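Local coordinates for designed protein 5L6HC3_1 (PDB 5IZS) that is a computationally designed helical hairpin that assembles with two further copies into a homotrimer, probably with specificity set by buried hydrogen-bond networks, at residues Q29-D34 with E57-I62; R19-A24 with E68-A73. All coordinates share one frame; numbering follows the deposited sequence.

How the interactions relate
Interactions 1 and 2 join the same two helices, 6-41 and 45-82, at two levels of one long hairpin. Their centres lie 16 Å apart, and interaction 1 lies within the length of chain that interaction 2 brings together, nearer the turn between the helices. The two levels meet directly where Ile62 CG2 of interaction 1 packs 3.9 Å from Ala24 CB of interaction 2. Each also reaches the second subunit, but in different ways: around interaction 1 amide and hydroxyl groups bond between chains, whereas around interaction 2 the subunits meet by packing. Interaction 1 thus probably lies beside the polar layer that gives the trimer its specificity.

Interaction 1 (Q29-D34 with E57-I62); sequences QELNID and EESKRI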
ATOM      1  N   GLN C  29      -4.556  -2.502   6.379  1.00 28.86           N
ATOM      2  CA  GLN C  29      -3.710  -2.885   7.502  1.00 25.66           C
ATOM      3  C   GLN C  29      -4.546  -3.147   8.755  1.00 27.22           C
ATOM      4  O   GLN C  29      -4.278  -4.085   9.506  1.00 26.00           O
ATOM      5  CB  GLN C  29      -2.665  -1.802   7.773  1.00 22.05           C
ATOM      6  CG  GLN C  29      -1.702  -2.132   8.901  1.00 25.23           C
ATOM      7  CD  GLN C  29      -0.787  -3.295   8.574  1.00 32.74           C
ATOM      8  OE1 GLN C  29      -0.691  -3.725   7.423  1.00 37.81           O
ATOM      9  NE2 GLN C  29      -0.106  -3.814   9.590  1.00 34.70           N
ATOM     10  N   GLU C  30      -5.569  -2.325   8.964  1.00 29.03           N
ATOM     11  CA  GLU C  30      -6.455  -2.484  10.111  1.00 32.32           C
ATOM     12  C   GLU C  30      -7.384  -3.680   9.948  1.00 29.08           C
ATOM     13  O   GLU C  30      -7.777  -4.303  10.933  1.00 28.94           O
ATOM     14  CB  GLU C  30      -7.271  -1.216  10.342  1.00 34.31           C
ATOM     15  CG  GLU C  30      -6.523  -0.172  11.150  1.00 43.90           C
ATOM     16  CD  GLU C  30      -6.008  -0.727  12.465  1.00 47.44           C
ATOM     17  OE1 GLU C  30      -6.818  -1.286  13.235  1.00 48.94           O
ATOM     18  OE2 GLU C  30      -4.790  -0.616  12.722  1.00 47.91           O
ATOM     19  N   LEU C  31      -7.737  -3.995   8.704  1.00 28.19           N
ATOM     20  CA  LEU C  31      -8.525  -5.187   8.411  1.00 26.61           C
ATOM     21  C   LEU C  31      -7.726  -6.441   8.750  1.00 24.41           C
ATOM     22  O   LEU C  31      -8.256  -7.396   9.314  1.00 20.09           O
ATOM     23  CB  LEU C  31      -8.947  -5.218   6.941  1.00 27.59           C
ATOM     24  CG  LEU C  31     -10.026  -4.240   6.480  1.00 29.15           C
ATOM     25  CD1 LEU C  31     -10.339  -4.480   5.013  1.00 20.84           C
ATOM     26  CD2 LEU C  31     -11.277  -4.395   7.329  1.00 28.45           C
ATOM     27  N   ASN C  32      -6.441  -6.421   8.405  1.00 22.51           N
ATOM     28  CA  ASN C  32      -5.560  -7.561   8.634  1.00 22.85           C
ATOM     29  C   ASN C  32      -5.316  -7.843  10.116  1.00 24.67           C
ATOM     30  O   ASN C  32      -5.283  -8.997  10.537  1.00 28.46           O
ATOM     31  CB  ASN C  32      -4.223  -7.346   7.926  1.00 23.01           C
ATOM     32  CG  ASN C  32      -4.354  -7.353   6.413  1.00 28.89           C
ATOM     33  OD1 ASN C  32      -5.379  -7.761   5.867  1.00 36.78           O
ATOM     34  ND2 ASN C  32      -3.308  -6.906   5.726  1.00 30.09           N
ATOM     35  N   ILE C  33      -5.151  -6.782  10.903  1.00 24.38           N
ATOM     36  CA  ILE C  33      -4.918  -6.911  12.339  1.00 25.03           C
ATOM     37  C   ILE C  33      -6.172  -7.410  13.058  1.00 27.53           C
ATOM     38  O   ILE C  33      -6.090  -8.228  13.974  1.00 29.25           O
ATOM     39  CB  ILE C  33      -4.459  -5.571  12.948  1.00 24.78           C
ATOM     40  CG1 ILE C  33      -3.127  -5.145  12.328  1.00 26.29           C
ATOM     41  CG2 ILE C  33      -4.314  -5.675  14.460  1.00 24.77           C
ATOM     42  CD1 ILE C  33      -2.815  -3.676  12.511  1.00 24.21           C
ATOM     43  N   ASP C  34      -7.332  -6.916  12.627  1.00 31.59           N
ATOM     44  CA  ASP C  34      -8.615  -7.362  13.167  1.00 29.96           C
ATOM     45  C   ASP C  34      -8.858  -8.843  12.873  1.00 24.15           C
ATOM     46  O   ASP C  34      -9.358  -9.578  13.724  1.00 18.49           O
ATOM     47  CB  ASP C  34      -9.765  -6.527  12.595  1.00 35.28           C
ATOM     48  CG  ASP C  34      -9.727  -5.076  13.058  1.00 42.60           C
ATOM     49  OD1 ASP C  34      -9.164  -4.802  14.140  1.00 42.91           O
ATOM     50  OD2 ASP C  34     -10.260  -4.207  12.332  1.00 49.22           O
ATOM     51  N   GLU C  57     -13.936  -9.681   1.146  1.00 32.42           N
ATOM     52  CA  GLU C  57     -14.889  -8.849   0.420  1.00 37.67           C
ATOM     53  C   GLU C  57     -14.645  -7.369   0.705  1.00 34.29           C
ATOM     54  O   GLU C  57     -14.718  -6.535  -0.197  1.00 31.86           O
ATOM     55  CB  GLU C  57     -16.321  -9.240   0.791  1.00 44.80           C
ATOM     56  CG  GLU C  57     -17.384  -8.213   0.428  1.00 55.65           C
ATOM     57  CD  GLU C  57     -17.625  -8.104  -1.066  1.00 67.07           C
ATOM     58  OE1 GLU C  57     -17.222  -9.019  -1.812  1.00 69.93           O
ATOM     59  OE2 GLU C  57     -18.227  -7.097  -1.491  1.00 70.37           O
ATOM     60  N   GLU C  58     -14.341  -7.055   1.962  1.00 33.20           N
ATOM     61  CA  GLU C  58     -14.038  -5.684   2.365  1.00 30.30           C
ATOM     62  C   GLU C  58     -12.739  -5.192   1.728  1.00 27.89           C
ATOM     63  O   GLU C  58     -12.649  -4.044   1.293  1.00 22.83           O
ATOM     64  CB  GLU C  58     -13.953  -5.583   3.890  1.00 25.77           C
ATOM     65  CG  GLU C  58     -15.305  -5.405   4.571  1.00 30.78           C
ATOM     66  CD  GLU C  58     -15.301  -5.835   6.029  1.00 38.99           C
ATOM     67  OE1 GLU C  58     -14.212  -6.129   6.567  1.00 38.77           O
ATOM     68  OE2 GLU C  58     -16.393  -5.890   6.637  1.00 41.89           O
ATOM     69  N   SER C  59     -11.741  -6.069   1.663  1.00 28.84           N
ATOM     70  CA  SER C  59     -10.463  -5.719   1.047  1.00 26.44           C
ATOM     71  C   SER C  59     -10.606  -5.462  -0.454  1.00 26.79           C
ATOM     72  O   SER C  59      -9.970  -4.555  -0.995  1.00 25.49           O
ATOM     73  CB  SER C  59      -9.428  -6.819   1.294  1.00 23.01           C
ATOM     74  OG  SER C  59      -9.066  -6.883   2.664  1.00 20.76           O
ATOM     75  N   LYS C  60     -11.439  -6.259  -1.119  1.00 22.79           N
ATOM     76  CA  LYS C  60     -11.664  -6.107  -2.555  1.00 30.89           C
ATOM     77  C   LYS C  60     -12.322  -4.767  -2.873  1.00 28.85           C
ATOM     78  O   LYS C  60     -11.953  -4.106  -3.841  1.00 24.01           O
ATOM     79  CB  LYS C  60     -12.523  -7.250  -3.099  1.00 41.61           C
ATOM     80  CG  LYS C  60     -12.717  -7.215  -4.617  1.00 52.72           C
ATOM     81  CD  LYS C  60     -13.545  -8.396  -5.110  1.00 59.25           C
ATOM     82  CE  LYS C  60     -15.017  -8.233  -4.762  1.00 63.98           C
ATOM     83  NZ  LYS C  60     -15.681  -9.552  -4.558  1.00 68.24           N
ATOM     84  N   ARG C  61     -13.296  -4.371  -2.055  1.00 27.67           N
ATOM     85  CA  ARG C  61     -13.992  -3.102  -2.253  1.00 31.01           C
ATOM     86  C   ARG C  61     -13.037  -1.921  -2.123  1.00 26.60           C
ATOM     87  O   ARG C  61     -13.082  -0.989  -2.921  1.00 23.69           O
ATOM     88  CB  ARG C  61     -15.145  -2.950  -1.260  1.00 36.57           C
ATOM     89  CG  ARG C  61     -16.518  -3.066  -1.900  1.00 48.19           C
ATOM     90  CD  ARG C  61     -17.611  -2.631  -0.940  1.00 66.21           C
ATOM     91  NE  ARG C  61     -17.540  -3.353   0.325  1.00 65.50           N
ATOM     92  CZ  ARG C  61     -17.805  -4.647   0.456  1.00 68.05           C
ATOM     93  NH1 ARG C  61     -18.150  -5.364  -0.605  1.00 69.57           N
ATOM     94  NH2 ARG C  61     -17.718  -5.224   1.646  1.00 67.22           N
ATOM     95  N   ILE C  62     -12.169  -1.977  -1.119  1.00 26.94           N
ATOM     96  CA  ILE C  62     -11.184  -0.927  -0.886  1.00 22.00           C
ATOM     97  C   ILE C  62     -10.225  -0.779  -2.065  1.00 22.26           C
ATOM     98  O   ILE C  62      -9.939   0.334  -2.508  1.00 26.30           O
ATOM     99  CB  ILE C  62     -10.395  -1.204   0.405  1.00 23.04           C
ATOM    100  CG1 ILE C  62     -11.249  -0.828   1.615  1.00 24.01           C
ATOM    101  CG2 ILE C  62      -9.091  -0.425   0.428  1.00 16.88           C
ATOM    102  CD1 ILE C  62     -10.957  -1.652   2.839  1.00 20.95           C
TER
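Ser59 OG is held by two polar partners, the backbone carbonyl of Val55 one helical turn earlier and Gln29 NE2 of the third subunit, while a methyl group of Leu31 presses against it. Leu31 CD1 stands 3.6 Å from Ser59 OG, a van der Waals contact beside a buried hydroxyl whose hydrogen bonds lie elsewhere. Leu31 carries the contact from helix 6-41. Its CG sits beside the backbone N, and with CD1 anti to CA (chi2 -177°) this methyl projects farthest toward helix 45-82. There it meets Ile62 tip to tip, Leu31 CD1 lying 3.6 Å from Ile62 CD1. Leu31 CD1 also rests 3.9 Å from Glu58 CB, so one methyl sits among three residues of the opposing helix.

The second branch goes to the acid: Glu58, extended beyond CG, crosses the leucine at an angle and brings OE1 to 3.5 Å from Leu31 CD2. That is a van der Waals contact of a methyl with a carboxylate oxygen, and no hydrogen bond spans the two segments. On the outer flank of helix 45-82, Lys60 NZ bonds Glu57 OE1 at 3.2 Å, meeting its syn side 26° out of the carboxylate plane.

Asn32, buried next to Leu31, turns to the other subunits instead: its ND2 bonds Gln29 OE1 of the third subunit, and it packs on the Asn32 residues of both other chains. Gln29 answers in turn to Asn32 and Ser59 of the second subunit. The segment axes approach to 10.6 Å at 174°, the geometry of an antiparallel helical hairpin whose seam, here centred on Leu31, borders an intersubunit hydrogen-bond network, as in designed helical-bundle homo-oligomers.

Interaction 2 (R19-A24 with E68-A73); sequences RKLLEA and EEIRRA
Glu69 opens the contact from helix 45-82, laying its aliphatic carbons against those of Lys20. The closest pair is Glu69 CG with Lys20 CG, 3.8 Å apart, and the two chains pass at a slant without joining their charged ends. Glu69 OE2 lies 3.9 Å from Lys20 CB, on the carbon stem of the lysine. Lys20 has CG anti to its own backbone N (chi1 -180°) and then bends at chi2 (51°), which carries the rest of the chain away from helix 45-82. Lys20 NZ ends 7.4 Å from Glu69 OE2 and instead forms a weak hydrogen bond, within a salt bridge, to Glu23 OE2 at 3.3 Å in its own helix.

Next in sequence, Ile70 supplies the apolar half. Its CD1 faces Leu21 CD1 at a looser 4.4 Å, both residues having their terminal methyl anti to CA. Leu21 continues onto Ala66 of the same chain and Leu22 of the third subunit, while Ile70 packs on Leu17 and on Arg19 of the third subunit, so this methyl pair lies on the way from the hairpin seam into the trimer.

Arg72 reaches back along its helix: Arg72 NH2 is 3.3 Å from Glu69 OE1, but that oxygen sits well out of the guanidinium plane, making the pair purely electrostatic. Its NE has a salt bridge with Glu76. Ala73, one turn beyond Glu69, turns its small side chain to Leu13 and Leu17 of helix 6-41 and Ile15 of the third subunit.

Chemically, the two helices here are held together by carbon-to-carbon packing, with charged residues contributing their carbon stems at one pair and Leu21 with Ile70 meeting by methyls at the other, while the charges are paired mostly along each helix rather than between them.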
ATOM      1  N   ARG C  19      -2.456  10.161  -1.268  1.00 26.73           N
ATOM      2  CA  ARG C  19      -3.211  10.135  -0.016  1.00 30.12           C
ATOM      3  C   ARG C  19      -4.264   9.030  -0.002  1.00 28.81           C
ATOM      4  O   ARG C  19      -4.377   8.282   0.968  1.00 30.39           O
ATOM      5  CB  ARG C  19      -3.891  11.482   0.237  1.00 32.38           C
ATOM      6  CG  ARG C  19      -2.953  12.611   0.643  1.00 39.75           C
ATOM      7  CD  ARG C  19      -3.633  13.540   1.646  1.00 47.81           C
ATOM      8  NE  ARG C  19      -3.008  14.860   1.698  1.00 56.65           N
ATOM      9  CZ  ARG C  19      -1.933  15.156   2.422  1.00 63.53           C
ATOM     10  NH1 ARG C  19      -1.349  14.225   3.163  1.00 69.48           N
ATOM     11  NH2 ARG C  19      -1.441  16.387   2.400  1.00 60.69           N
ATOM     12  N   LYS C  20      -5.035   8.941  -1.083  1.00 30.28           N
ATOM     13  CA  LYS C  20      -6.106   7.954  -1.184  1.00 32.12           C
ATOM     14  C   LYS C  20      -5.543   6.538  -1.123  1.00 27.78           C
ATOM     15  O   LYS C  20      -6.116   5.664  -0.476  1.00 24.93           O
ATOM     16  CB  LYS C  20      -6.906   8.151  -2.473  1.00 36.25           C
ATOM     17  CG  LYS C  20      -8.054   7.163  -2.647  1.00 40.62           C
ATOM     18  CD  LYS C  20      -8.944   7.117  -1.416  1.00 45.20           C
ATOM     19  CE  LYS C  20     -10.070   6.110  -1.578  1.00 48.84           C
ATOM     20  NZ  LYS C  20     -10.912   6.012  -0.353  1.00 51.93           N
ATOM     21  N   LEU C  21      -4.414   6.324  -1.792  1.00 26.21           N
ATOM     22  CA  LEU C  21      -3.764   5.019  -1.793  1.00 29.69           C
ATOM     23  C   LEU C  21      -3.210   4.677  -0.414  1.00 27.39           C
ATOM     24  O   LEU C  21      -3.306   3.536   0.030  1.00 23.13           O
ATOM     25  CB  LEU C  21      -2.656   4.976  -2.843  1.00 33.25           C
ATOM     26  CG  LEU C  21      -3.171   4.704  -4.257  1.00 38.06           C
ATOM     27  CD1 LEU C  21      -2.039   4.742  -5.274  1.00 35.81           C
ATOM     28  CD2 LEU C  21      -3.880   3.361  -4.284  1.00 41.06           C
ATOM     29  N   LEU C  22      -2.640   5.669   0.264  1.00 28.27           N
ATOM     30  CA  LEU C  22      -2.169   5.470   1.629  1.00 29.69           C
ATOM     31  C   LEU C  22      -3.348   5.176   2.546  1.00 29.98           C
ATOM     32  O   LEU C  22      -3.264   4.325   3.434  1.00 34.42           O
ATOM     33  CB  LEU C  22      -1.406   6.696   2.130  1.00 25.13           C
ATOM     34  CG  LEU C  22      -0.798   6.552   3.527  1.00 21.96           C
ATOM     35  CD1 LEU C  22       0.249   5.445   3.545  1.00 16.26           C
ATOM     36  CD2 LEU C  22      -0.203   7.872   4.000  1.00 19.61           C
ATOM     37  N   GLU C  23      -4.448   5.888   2.317  1.00 23.01           N
ATOM     38  CA  GLU C  23      -5.682   5.673   3.058  1.00 24.63           C
ATOM     39  C   GLU C  23      -6.191   4.252   2.837  1.00 26.78           C
ATOM     40  O   GLU C  23      -6.710   3.620   3.757  1.00 30.63           O
ATOM     41  CB  GLU C  23      -6.739   6.694   2.641  1.00 32.04           C
ATOM     42  CG  GLU C  23      -8.073   6.535   3.342  1.00 42.94           C
ATOM     43  CD  GLU C  23      -9.058   7.615   2.952  1.00 71.71           C
ATOM     44  OE1 GLU C  23      -8.691   8.806   3.026  1.00 69.81           O
ATOM     45  OE2 GLU C  23     -10.196   7.273   2.564  1.00 71.06           O
ATOM     46  N   ALA C  24      -6.021   3.750   1.617  1.00 21.63           N
ATOM     47  CA  ALA C  24      -6.394   2.379   1.285  1.00 20.05           C
ATOM     48  C   ALA C  24      -5.511   1.384   2.032  1.00 22.52           C
ATOM     49  O   ALA C  24      -6.000   0.415   2.610  1.00 28.96           O
ATOM     50  CB  ALA C  24      -6.303   2.152  -0.217  1.00 21.26           C
ATOM     51  N   GLU C  68     -10.699   3.064  -8.834  1.00 29.81           N
ATOM     52  CA  GLU C  68     -11.663   3.983  -9.419  1.00 35.25           C
ATOM     53  C   GLU C  68     -11.176   5.427  -9.329  1.00 30.43           C
ATOM     54  O   GLU C  68     -11.372   6.217 -10.251  1.00 25.12           O
ATOM     55  CB  GLU C  68     -13.018   3.828  -8.730  1.00 44.26           C
ATOM     56  CG  GLU C  68     -14.163   4.438  -9.511  1.00 59.13           C
ATOM     57  CD  GLU C  68     -14.069   4.139 -10.992  1.00 68.75           C
ATOM     58  OE1 GLU C  68     -13.905   2.957 -11.364  1.00 72.94           O
ATOM     59  OE2 GLU C  68     -14.152   5.093 -11.788  1.00 74.97           O
ATOM     60  N   GLU C  69     -10.529   5.754  -8.216  1.00 30.00           N
ATOM     61  CA  GLU C  69      -9.943   7.073  -8.004  1.00 29.35           C
ATOM     62  C   GLU C  69      -8.771   7.315  -8.958  1.00 26.63           C
ATOM     63  O   GLU C  69      -8.542   8.438  -9.407  1.00 28.04           O
ATOM     64  CB  GLU C  69      -9.504   7.211  -6.544  1.00 30.21           C
ATOM     65  CG  GLU C  69      -8.288   8.084  -6.300  1.00 37.60           C
ATOM     66  CD  GLU C  69      -8.610   9.565  -6.246  1.00 45.72           C
ATOM     67  OE1 GLU C  69      -9.603   9.998  -6.870  1.00 52.50           O
ATOM     68  OE2 GLU C  69      -7.865  10.301  -5.567  1.00 44.08           O
ATOM     69  N   ILE C  70      -8.041   6.249  -9.277  1.00 25.51           N
ATOM     70  CA  ILE C  70      -6.944   6.333 -10.234  1.00 26.15           C
ATOM     71  C   ILE C  70      -7.485   6.623 -11.636  1.00 33.67           C
ATOM     72  O   ILE C  70      -6.910   7.420 -12.378  1.00 31.75           O
ATOM     73  CB  ILE C  70      -6.102   5.040 -10.234  1.00 27.06           C
ATOM     74  CG1 ILE C  70      -5.207   4.996  -8.993  1.00 26.35           C
ATOM     75  CG2 ILE C  70      -5.241   4.942 -11.487  1.00 29.16           C
ATOM     76  CD1 ILE C  70      -4.414   3.719  -8.861  1.00 23.00           C
ATOM     77  N   ARG C  71      -8.602   5.984 -11.985  1.00 35.47           N
ATOM     78  CA  ARG C  71      -9.267   6.254 -13.257  1.00 38.95           C
ATOM     79  C   ARG C  71      -9.752   7.701 -13.307  1.00 34.55           C
ATOM     80  O   ARG C  71      -9.812   8.302 -14.379  1.00 30.98           O
ATOM     81  CB  ARG C  71     -10.444   5.297 -13.487  1.00 43.40           C
ATOM     82  CG  ARG C  71     -10.056   3.926 -14.028  1.00 50.58           C
ATOM     83  CD  ARG C  71     -11.287   3.056 -14.278  1.00 62.44           C
ATOM     84  NE  ARG C  71     -10.935   1.650 -14.472  1.00 72.35           N
ATOM     85  CZ  ARG C  71     -11.811   0.650 -14.481  1.00 78.76           C
ATOM     86  NH1 ARG C  71     -13.104   0.893 -14.306  1.00 80.66           N
ATOM     87  NH2 ARG C  71     -11.395  -0.596 -14.661  1.00 80.71           N
ATOM     88  N   ARG C  72     -10.098   8.258 -12.150  1.00 35.88           N
ATOM     89  CA  ARG C  72     -10.529   9.650 -12.100  1.00 39.50           C
ATOM     90  C   ARG C  72      -9.347  10.567 -12.339  1.00 30.69           C
ATOM     91  O   ARG C  72      -9.434  11.498 -13.137  1.00 28.76           O
ATOM     92  CB  ARG C  72     -11.182   9.997 -10.767  1.00 36.16           C
ATOM     93  CG  ARG C  72     -12.151  11.165 -10.861  1.00 37.77           C
ATOM     94  CD  ARG C  72     -12.819  11.430  -9.525  1.00 44.78           C
ATOM     95  NE  ARG C  72     -11.885  11.940  -8.528  1.00 47.36           N
ATOM     96  CZ  ARG C  72     -12.239  12.288  -7.297  1.00 48.56           C
ATOM     97  NH1 ARG C  72     -13.506  12.179  -6.917  1.00 50.03           N
ATOM     98  NH2 ARG C  72     -11.333  12.747  -6.446  1.00 47.41           N
ATOM     99  N   ALA C  73      -8.247  10.305 -11.634  1.00 31.03           N
ATOM    100  CA  ALA C  73      -7.019  11.078 -11.798  1.00 31.13           C
ATOM    101  C   ALA C  73      -6.534  11.062 -13.247  1.00 32.21           C
ATOM    102  O   ALA C  73      -6.157  12.099 -13.789  1.00 29.72           O
ATOM    103  CB  ALA C  73      -5.938  10.556 -10.870  1.00 24.29           C
TER